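Local atomic coordinates of aluminum resistance protein (Clostridium novyi, PDB entry 3I16), a protein that probably acts as a pyridoxal-5'-phosphate-dependent carbon-sulfur lyase of the methionine gamma-lyase family and is possibly involved in aluminum resistance. Residues B[53-58]-B[82-87]; B[131-136]-B[149-154]; B[222-227]-B[295-300]. One frame throughout, in Å; residues are numbered along the deposited sequence.

The three contacts follow one another along the chain and all belong to the fold of a pyridoxal-5'-phosphate (PLP) enzyme. Interactions 1 and 3 are neighbours, with centres 15 Å apart; they touch where V85 CG1 meets F224 CE1 at 4.1 Å, and both also reach the second subunit. Interaction 2 stands apart, its centre 35 Å from that of interaction 1 and 31 Å from that of interaction 3, on the opposite side of the chain's centre from interaction 3. Its I133 side chain is about 11 Å from bound PLP and about 9 Å from the side chains of the PLP-binding residues Y126 and T101, while segment 222-227 directly follows pocket residue Y221 in sequence.

Interaction 1. Residues B[53-58]-B[82-87]; sequences QEERIS and YARVFN
R84 reaches from helix 73-86 to E54, the last residue of helix 17-54, and E55 just after it, and the three form a surface salt-bridge network. Its CB points toward the other segment, and the chain runs extended from CG to NE (chi3 -177°), which carries the guanidinium to the two glutamates. CD is the first atom to meet the partner, lying 3.5 Å from E55 OE2. NE then donates a short, nearly straight bond to E55 OE2, 2.6 Å long; the oxygen lies in the guanidinium plane and is met on its anti side. CZ lies under E54 CB at 3.5 Å. NH2 adds a weak second bond to E55 OE2. NH1 meets E54 differently: E54 CB sits over one guanidinium face, 3.4 Å from NH1, while E54 OE1 makes a long, purely electrostatic pairing from well out of the plane. Thus one glutamate fixes the edge of the guanidinium and the other lies over the rim of one face. Both helices finish beside this contact in Schellman motifs, with R56 and N87 at positive phi. E55 also packs on A80 and V81 of helix 73-86, and R84 rests on A51 of helix 17-54.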
loop_
_atom_site.group_PDB
_atom_site.type_symbol
_atom_site.label_atom_id
_atom_site.label_comp_id
_atom_site.label_asym_id
_atom_site.label_seq_id
_atom_site.Cartn_x
_atom_site.Cartn_y
_atom_site.Cartn_z
ATOM N N GLN B 53 0.950 19.195 -17.315
ATOM C CA GLN B 53 2.140 19.573 -18.049
ATOM C C GLN B 53 2.791 20.837 -17.524
ATOM O O GLN B 53 4.016 20.904 -17.451
ATOM C CB GLN B 53 1.808 19.683 -19.537
ATOM C CG GLN B 53 1.397 18.330 -20.087
ATOM C CD GLN B 53 0.993 18.378 -21.521
ATOM O OE1 GLN B 53 0.567 19.424 -22.023
ATOM N NE2 GLN B 53 1.114 17.238 -22.206
ATOM N N GLU B 54 1.976 21.815 -17.138
ATOM C CA GLU B 54 2.482 23.052 -16.567
ATOM C C GLU B 54 3.213 22.782 -15.262
ATOM O O GLU B 54 4.219 23.437 -14.957
ATOM C CB GLU B 54 1.349 24.052 -16.357
ATOM C CG GLU B 54 0.758 24.590 -17.654
ATOM C CD GLU B 54 1.711 25.496 -18.404
ATOM O OE1 GLU B 54 2.494 26.233 -17.748
ATOM O OE2 GLU B 54 1.669 25.488 -19.660
ATOM N N GLU B 55 2.742 21.798 -14.506
ATOM C CA GLU B 55 3.389 21.421 -13.258
ATOM C C GLU B 55 4.520 20.420 -13.438
ATOM O O GLU B 55 5.112 19.974 -12.452
ATOM C CB GLU B 55 2.347 20.876 -12.260
ATOM C CG GLU B 55 1.455 21.948 -11.734
ATOM C CD GLU B 55 2.227 23.053 -11.028
ATOM O OE1 GLU B 55 3.236 22.755 -10.338
ATOM O OE2 GLU B 55 1.798 24.219 -11.155
ATOM N N ARG B 56 4.812 20.047 -14.681
ATOM C CA ARG B 56 5.915 19.137 -14.976
ATOM C C ARG B 56 5.871 17.832 -14.163
ATOM O O ARG B 56 6.876 17.377 -13.605
ATOM C CB ARG B 56 7.233 19.894 -14.807
ATOM C CG ARG B 56 7.344 21.088 -15.775
ATOM C CD ARG B 56 8.532 21.998 -15.441
ATOM N NE ARG B 56 9.813 21.342 -15.666
ATOM C CZ ARG B 56 10.430 21.245 -16.849
ATOM N NH1 ARG B 56 9.897 21.753 -17.957
ATOM N NH2 ARG B 56 11.592 20.611 -16.928
ATOM N N ILE B 57 4.687 17.228 -14.128
ATOM C CA ILE B 57 4.493 15.998 -13.394
ATOM C C ILE B 57 5.355 14.890 -14.029
ATOM O O ILE B 57 5.374 14.730 -15.241
ATOM C CB ILE B 57 2.978 15.607 -13.335
ATOM C CG1 ILE B 57 2.158 16.697 -12.628
ATOM C CG2 ILE B 57 2.755 14.252 -12.633
ATOM C CD1 ILE B 57 2.601 17.025 -11.203
ATOM N N SER B 58 6.086 14.173 -13.180
ATOM C CA SER B 58 6.945 13.068 -13.558
ATOM C C SER B 58 6.688 11.885 -12.622
ATOM O O SER B 58 5.931 11.994 -11.650
ATOM C CB SER B 58 8.397 13.477 -13.396
ATOM O OG SER B 58 8.706 13.635 -12.020
ATOM N N TYR B 82 -4.423 20.819 -9.217
ATOM C CA TYR B 82 -5.845 21.105 -8.959
ATOM C C TYR B 82 -6.146 22.603 -9.124
ATOM O O TYR B 82 -7.160 22.987 -9.719
ATOM C CB TYR B 82 -6.278 20.643 -7.553
ATOM C CG TYR B 82 -6.993 19.312 -7.478
ATOM C CD1 TYR B 82 -6.354 18.129 -7.806
ATOM C CD2 TYR B 82 -8.309 19.237 -7.023
ATOM C CE1 TYR B 82 -7.029 16.913 -7.745
ATOM C CE2 TYR B 82 -8.993 18.015 -6.941
ATOM C CZ TYR B 82 -8.341 16.861 -7.290
ATOM O OH TYR B 82 -8.990 15.651 -7.192
ATOM N N ALA B 83 -5.262 23.427 -8.577
ATOM C CA ALA B 83 -5.374 24.886 -8.631
ATOM C C ALA B 83 -5.371 25.414 -10.070
ATOM O O ALA B 83 -6.179 26.295 -10.411
ATOM C CB ALA B 83 -4.286 25.538 -7.775
ATOM N N ARG B 84 -4.524 24.826 -10.924
ATOM C CA ARG B 84 -4.539 25.161 -12.341
ATOM C C ARG B 84 -5.831 24.718 -13.022
ATOM O O ARG B 84 -6.378 25.471 -13.825
ATOM C CB ARG B 84 -3.350 24.554 -13.076
ATOM C CG ARG B 84 -2.052 25.258 -12.769
ATOM C CD ARG B 84 -0.895 24.553 -13.414
ATOM N NE ARG B 84 0.354 25.207 -13.048
ATOM C CZ ARG B 84 0.846 26.279 -13.660
ATOM N NH1 ARG B 84 0.215 26.836 -14.697
ATOM N NH2 ARG B 84 1.992 26.791 -13.239
ATOM N N VAL B 85 -6.318 23.511 -12.718
ATOM C CA VAL B 85 -7.566 23.001 -13.327
ATOM C C VAL B 85 -8.749 23.918 -13.017
ATOM O O VAL B 85 -9.538 24.244 -13.907
ATOM C CB VAL B 85 -7.900 21.561 -12.876
ATOM C CG1 VAL B 85 -9.333 21.192 -13.245
ATOM C CG2 VAL B 85 -6.910 20.562 -13.465
ATOM N N PHE B 86 -8.854 24.328 -11.755
ATOM C CA PHE B 86 -9.914 25.225 -11.273
ATOM C C PHE B 86 -9.605 26.729 -11.410
ATOM O O PHE B 86 -10.428 27.573 -11.071
ATOM C CB PHE B 86 -10.239 24.896 -9.809
ATOM C CG PHE B 86 -10.950 23.583 -9.634
ATOM C CD1 PHE B 86 -12.301 23.476 -9.931
ATOM C CD2 PHE B 86 -10.284 22.459 -9.178
ATOM C CE1 PHE B 86 -12.974 22.265 -9.772
ATOM C CE2 PHE B 86 -10.960 21.248 -9.012
ATOM C CZ PHE B 86 -12.299 21.158 -9.317
ATOM N N ASN B 87 -8.435 27.063 -11.930
ATOM C CA ASN B 87 -8.018 28.450 -12.075
ATOM C C ASN B 87 -8.117 29.218 -10.766
ATOM O O ASN B 87 -8.676 30.311 -10.717
ATOM C CB ASN B 87 -8.802 29.149 -13.198
ATOM C CG ASN B 87 -8.620 28.463 -14.542
ATOM O OD1 ASN B 87 -7.488 28.295 -14.997
ATOM N ND2 ASN B 87 -9.734 28.066 -15.190
#

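Interaction 2. Residues B[131-136]-B[149-154]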
loop_
_atom_site.group_PDB
_atom_site.type_symbol
_atom_site.label_atom_id
_atom_site.label_comp_id
_atom_site.label_asym_id
_atom_site.label_seq_id
_atom_site.Cartn_x
_atom_site.Cartn_y
_atom_site.Cartn_z
ATOM N N ASP B 131 -25.894 19.177 11.249
ATOM C CA ASP B 131 -25.199 19.053 12.530
ATOM C C ASP B 131 -23.898 19.863 12.592
ATOM O O ASP B 131 -23.480 20.284 13.663
ATOM C CB ASP B 131 -24.892 17.586 12.831
ATOM C CG ASP B 131 -26.137 16.786 13.240
ATOM O OD1 ASP B 131 -27.208 17.374 13.503
ATOM O OD2 ASP B 131 -26.019 15.551 13.304
ATOM N N VAL B 132 -23.267 20.045 11.443
ATOM C CA VAL B 132 -22.040 20.792 11.333
ATOM C C VAL B 132 -22.335 22.245 11.637
ATOM O O VAL B 132 -21.589 22.896 12.375
ATOM C CB VAL B 132 -21.430 20.648 9.919
ATOM C CG1 VAL B 132 -20.193 21.499 9.771
ATOM C CG2 VAL B 132 -21.088 19.164 9.627
ATOM N N ILE B 133 -23.451 22.737 11.089
ATOM C CA ILE B 133 -23.872 24.130 11.247
ATOM C C ILE B 133 -24.558 24.366 12.585
ATOM O O ILE B 133 -24.392 25.419 13.207
ATOM C CB ILE B 133 -24.835 24.545 10.091
ATOM C CG1 ILE B 133 -24.087 24.488 8.751
ATOM C CG2 ILE B 133 -25.373 25.942 10.347
ATOM C CD1 ILE B 133 -24.960 24.399 7.507
ATOM N N GLY B 134 -25.313 23.368 13.025
ATOM C CA GLY B 134 -26.100 23.437 14.251
ATOM C C GLY B 134 -27.474 24.031 13.968
ATOM O O GLY B 134 -28.068 24.640 14.846
ATOM N N ILE B 135 -28.000 23.803 12.764
ATOM C CA ILE B 135 -29.270 24.405 12.307
ATOM C C ILE B 135 -30.435 24.206 13.262
ATOM O O ILE B 135 -31.037 25.185 13.732
ATOM C CB ILE B 135 -29.702 23.891 10.909
ATOM C CG1 ILE B 135 -28.796 24.475 9.819
ATOM C CG2 ILE B 135 -31.137 24.300 10.621
ATOM C CD1 ILE B 135 -29.143 23.999 8.442
ATOM N N THR B 136 -30.743 22.944 13.538
ATOM C CA THR B 136 -31.835 22.606 14.421
ATOM C C THR B 136 -31.271 22.016 15.710
ATOM O O THR B 136 -31.399 22.619 16.780
ATOM C CB THR B 136 -32.813 21.607 13.748
ATOM N N ILE B 149 -21.070 31.090 15.788
ATOM C CA ILE B 149 -21.213 31.403 14.364
ATOM C C ILE B 149 -22.678 31.175 13.989
ATOM O O ILE B 149 -23.209 30.071 14.182
ATOM C CB ILE B 149 -20.284 30.544 13.510
ATOM C CG1 ILE B 149 -18.822 30.778 13.923
ATOM C CG2 ILE B 149 -20.472 30.859 12.049
ATOM C CD1 ILE B 149 -17.886 29.768 13.405
ATOM N N ASN B 150 -23.322 32.223 13.454
ATOM C CA ASN B 150 -24.746 32.193 13.166
ATOM C C ASN B 150 -25.037 31.717 11.754
ATOM O O ASN B 150 -24.169 31.751 10.876
ATOM C CB ASN B 150 -25.320 33.580 13.365
ATOM C CG ASN B 150 -24.976 34.153 14.721
ATOM O OD1 ASN B 150 -25.358 33.598 15.756
ATOM N ND2 ASN B 150 -24.238 35.253 14.725
ATOM N N TYR B 151 -26.267 31.268 11.561
ATOM C CA TYR B 151 -26.747 30.745 10.287
ATOM C C TYR B 151 -28.049 31.417 9.870
ATOM O O TYR B 151 -28.967 31.556 10.686
ATOM C CB TYR B 151 -27.026 29.243 10.435
ATOM C CG TYR B 151 -27.699 28.634 9.231
ATOM C CD1 TYR B 151 -26.954 28.237 8.128
ATOM C CD2 TYR B 151 -29.087 28.456 9.194
ATOM C CE1 TYR B 151 -27.556 27.702 7.008
ATOM C CE2 TYR B 151 -29.706 27.893 8.077
ATOM C CZ TYR B 151 -28.937 27.528 6.986
ATOM O OH TYR B 151 -29.513 26.980 5.878
ATOM N N LYS B 152 -28.102 31.845 8.611
ATOM C CA LYS B 152 -29.315 32.338 7.995
ATOM C C LYS B 152 -29.476 31.616 6.674
ATOM O O LYS B 152 -28.512 31.078 6.097
ATOM C CB LYS B 152 -29.317 33.843 7.802
ATOM C CG LYS B 152 -29.680 34.618 9.046
ATOM C CD LYS B 152 -29.718 36.118 8.789
ATOM C CE LYS B 152 -30.061 36.865 10.058
ATOM N NZ LYS B 152 -29.923 38.314 9.882
ATOM N N GLN B 153 -30.710 31.590 6.203
ATOM C CA GLN B 153 -31.052 30.865 4.997
ATOM C C GLN B 153 -32.004 31.671 4.136
ATOM O O GLN B 153 -32.872 32.342 4.656
ATOM C CB GLN B 153 -31.738 29.564 5.412
ATOM C CG GLN B 153 -32.274 28.695 4.298
ATOM C CD GLN B 153 -32.853 27.403 4.845
ATOM O OE1 GLN B 153 -32.224 26.732 5.662
ATOM N NE2 GLN B 153 -34.045 27.041 4.390
ATOM N N VAL B 154 -31.780 31.626 2.827
ATOM C CA VAL B 154 -32.675 32.188 1.854
ATOM C C VAL B 154 -32.993 31.032 0.903
ATOM O O VAL B 154 -32.092 30.378 0.362
ATOM C CB VAL B 154 -32.083 33.380 1.115
ATOM C CG1 VAL B 154 -32.985 33.758 -0.066
ATOM C CG2 VAL B 154 -31.899 34.545 2.095
HETATM O O HOH W 1 -24.854 28.241 13.109
#
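I133 and I135 close on the ring of Y151 within a beta-alpha-beta unit, in which strand 117-120 leads through helix 129-133 to strand 150-153, an outermost strand, within the chain, of the seven-stranded mixed sheet. The contact joins the end of that helix and the turn after it to the strand.

Apolar contacts carry most of it. I133 sends its CG2 branch to the start of the tyrosine side chain, 3.6 Å from Y151 CD1 and 3.7 Å from Y151 CB, on an oblique approach to the ring. I135 lies further along the same side chain. Its CG1 stands over one ring face, 4.0 Å from the ring centroid and 13° off the normal, a CH-pi contact, and its CD1 continues outward to Y151 CZ at 3.8 Å. Y151 holds CG anti to its own N (chi1 172°), which swings the ring toward the two isoleucines. G134, between them, is the first residue to leave the helix, with positive phi, and both isoleucines reach the same side chain. The Y151 side chain also packs on P125 and on M118 and S120 of strand 117-120.

Polar links lie at the two ends of the contact. At one, a water bridges the backbones, donating to I133 O and to I149 O; it thus ties the last turn of the helix to the residue just before the strand. At the other, the phenol is held within its own strand: Y151 OH donates to Q153 OE1 over 2.7 Å, with the hydroxyl tilted 19° from the carbonyl plane.

Interaction 3. Residues B[222-227]-B[295-300]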
loop_
_atom_site.group_PDB
_atom_site.type_symbol
_atom_site.label_atom_id
_atom_site.label_comp_id
_atom_site.label_asym_id
_atom_site.label_seq_id
_atom_site.Cartn_x
_atom_site.Cartn_y
_atom_site.Cartn_z
ATOM N N GLY B 222 -20.673 18.139 -9.536
ATOM C CA GLY B 222 -20.667 19.064 -10.664
ATOM C C GLY B 222 -19.375 19.153 -11.430
ATOM O O GLY B 222 -19.337 19.800 -12.475
ATOM N N GLU B 223 -18.322 18.482 -10.940
ATOM C CA GLU B 223 -17.018 18.586 -11.579
ATOM C C GLU B 223 -17.065 18.046 -13.002
ATOM O O GLU B 223 -17.630 16.980 -13.259
ATOM C CB GLU B 223 -15.925 17.854 -10.791
ATOM C CG GLU B 223 -15.777 18.274 -9.342
ATOM C CD GLU B 223 -16.644 17.513 -8.358
ATOM O OE1 GLU B 223 -17.509 16.707 -8.774
ATOM O OE2 GLU B 223 -16.488 17.772 -7.147
ATOM N N PHE B 224 -16.528 18.835 -13.927
ATOM C CA PHE B 224 -16.471 18.501 -15.355
ATOM C C PHE B 224 -17.826 18.385 -16.111
ATOM O O PHE B 224 -17.880 17.866 -17.226
ATOM C CB PHE B 224 -15.576 17.287 -15.567
ATOM C CG PHE B 224 -14.214 17.442 -14.920
ATOM C CD1 PHE B 224 -13.363 18.447 -15.321
ATOM C CD2 PHE B 224 -13.818 16.609 -13.900
ATOM C CE1 PHE B 224 -12.123 18.608 -14.720
ATOM C CE2 PHE B 224 -12.583 16.770 -13.286
ATOM C CZ PHE B 224 -11.734 17.767 -13.702
HETATM N N MSE B 225 -18.890 18.940 -15.543
HETATM C CA MSE B 225 -20.182 18.981 -16.229
HETATM C C MSE B 225 -20.192 20.074 -17.293
HETATM O O MSE B 225 -20.979 20.019 -18.253
HETATM C CB MSE B 225 -21.319 19.234 -15.248
HETATM C CG MSE B 225 -21.563 18.151 -14.235
HETATM SE SE MSE B 225 -22.190 16.466 -14.980
HETATM C CE MSE B 225 -20.483 15.672 -15.373
ATOM N N ASP B 226 -19.336 21.076 -17.108
ATOM C CA ASP B 226 -19.261 22.195 -18.018
ATOM C C ASP B 226 -17.778 22.445 -18.211
ATOM O O ASP B 226 -16.953 21.811 -17.553
ATOM C CB ASP B 226 -19.977 23.417 -17.400
ATOM C CG ASP B 226 -20.171 24.556 -18.381
ATOM O OD1 ASP B 226 -20.824 24.358 -19.412
ATOM O OD2 ASP B 226 -19.645 25.647 -18.131
ATOM N N THR B 227 -17.437 23.336 -19.135
ATOM C CA THR B 227 -16.057 23.690 -19.385
ATOM C C THR B 227 -15.565 24.659 -18.303
ATOM O O THR B 227 -14.353 24.846 -18.153
ATOM C CB THR B 227 -15.856 24.327 -20.768
ATOM O OG1 THR B 227 -16.692 25.475 -20.872
ATOM C CG2 THR B 227 -16.229 23.351 -21.867
ATOM N N PHE B 295 -7.059 12.696 -13.960
ATOM C CA PHE B 295 -6.841 12.629 -15.406
ATOM C C PHE B 295 -7.977 11.916 -16.120
ATOM O O PHE B 295 -8.324 12.272 -17.251
ATOM C CB PHE B 295 -5.500 11.960 -15.709
ATOM C CG PHE B 295 -5.097 12.080 -17.133
ATOM C CD1 PHE B 295 -4.575 13.273 -17.609
ATOM C CD2 PHE B 295 -5.262 11.016 -18.011
ATOM C CE1 PHE B 295 -4.222 13.411 -18.927
ATOM C CE2 PHE B 295 -4.885 11.144 -19.342
ATOM C CZ PHE B 295 -4.371 12.348 -19.796
ATOM N N LEU B 296 -8.545 10.905 -15.471
ATOM C CA LEU B 296 -9.702 10.162 -16.015
ATOM C C LEU B 296 -11.025 10.838 -15.747
ATOM O O LEU B 296 -12.017 10.499 -16.387
ATOM C CB LEU B 296 -9.784 8.761 -15.409
ATOM C CG LEU B 296 -8.690 7.782 -15.856
ATOM C CD1 LEU B 296 -8.646 6.614 -14.937
ATOM C CD2 LEU B 296 -8.908 7.351 -17.310
ATOM N N ALA B 297 -11.047 11.814 -14.835
ATOM C CA ALA B 297 -12.325 12.394 -14.382
ATOM C C ALA B 297 -13.190 13.047 -15.469
ATOM O O ALA B 297 -14.400 12.884 -15.450
ATOM C CB ALA B 297 -12.113 13.365 -13.177
ATOM N N PRO B 298 -12.588 13.835 -16.373
ATOM C CA PRO B 298 -13.426 14.437 -17.406
ATOM C C PRO B 298 -14.229 13.388 -18.199
ATOM O O PRO B 298 -15.402 13.607 -18.495
ATOM C CB PRO B 298 -12.399 15.143 -18.299
ATOM C CG PRO B 298 -11.311 15.542 -17.322
ATOM C CD PRO B 298 -11.235 14.438 -16.328
ATOM N N HIS B 299 -13.586 12.260 -18.502
ATOM C CA HIS B 299 -14.189 11.148 -19.221
ATOM C C HIS B 299 -15.205 10.373 -18.381
ATOM O O HIS B 299 -16.373 10.232 -18.772
ATOM C CB HIS B 299 -13.078 10.197 -19.719
ATOM C CG HIS B 299 -13.587 9.050 -20.533
ATOM N ND1 HIS B 299 -13.712 9.102 -21.903
ATOM C CD2 HIS B 299 -14.025 7.823 -20.158
ATOM C CE1 HIS B 299 -14.196 7.953 -22.337
ATOM N NE2 HIS B 299 -14.391 7.157 -21.298
ATOM N N ILE B 300 -14.772 9.885 -17.224
ATOM C CA ILE B 300 -15.631 9.057 -16.359
ATOM C C ILE B 300 -16.845 9.872 -15.940
ATOM O O ILE B 300 -17.923 9.326 -15.815
ATOM C CB ILE B 300 -14.879 8.502 -15.100
ATOM C CG1 ILE B 300 -13.682 7.601 -15.471
ATOM C CG2 ILE B 300 -15.823 7.708 -14.171
ATOM C CD1 ILE B 300 -14.023 6.307 -16.151
HETATM O O HOH W 2 -16.029 16.493 -18.921
#
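A297 and P298, on the long helix 287-318, receive the ring of F224 from the loop between strands 214-218 and 237-241. A297 comes first: its CB meets F224 CE2 at 3.4 Å and F224 CD2 at 3.7 Å, an oblique approach to the ring. P298 follows and covers one face. Its CG lies over the ring centre, 4.0 Å from the centroid and 8° off the normal, a CH-pi contact; its CD reaches F224 CE2 at 4.1 Å, and its backbone N lies over the same ring, so pyrrolidine and phenyl run side by side. The helix is kinked here: P298 N, as a proline nitrogen, cannot donate, and H299 N also lacks its bond to the turn before. A water donates to both backbones, 3.0 Å from P298 O and 2.9 Å from F224 O, so a polar bridge accompanies the apolar one. F224 itself has positive phi (65°), as the third residue of a type II beta turn from G222 to M225, with its backbone N bonded to E229. The contact is buried: F224 also packs on L294 and S301, while V48 touches both F224 and P298, so the F224 side chain lies against both helix 287-318 and helix 17-54.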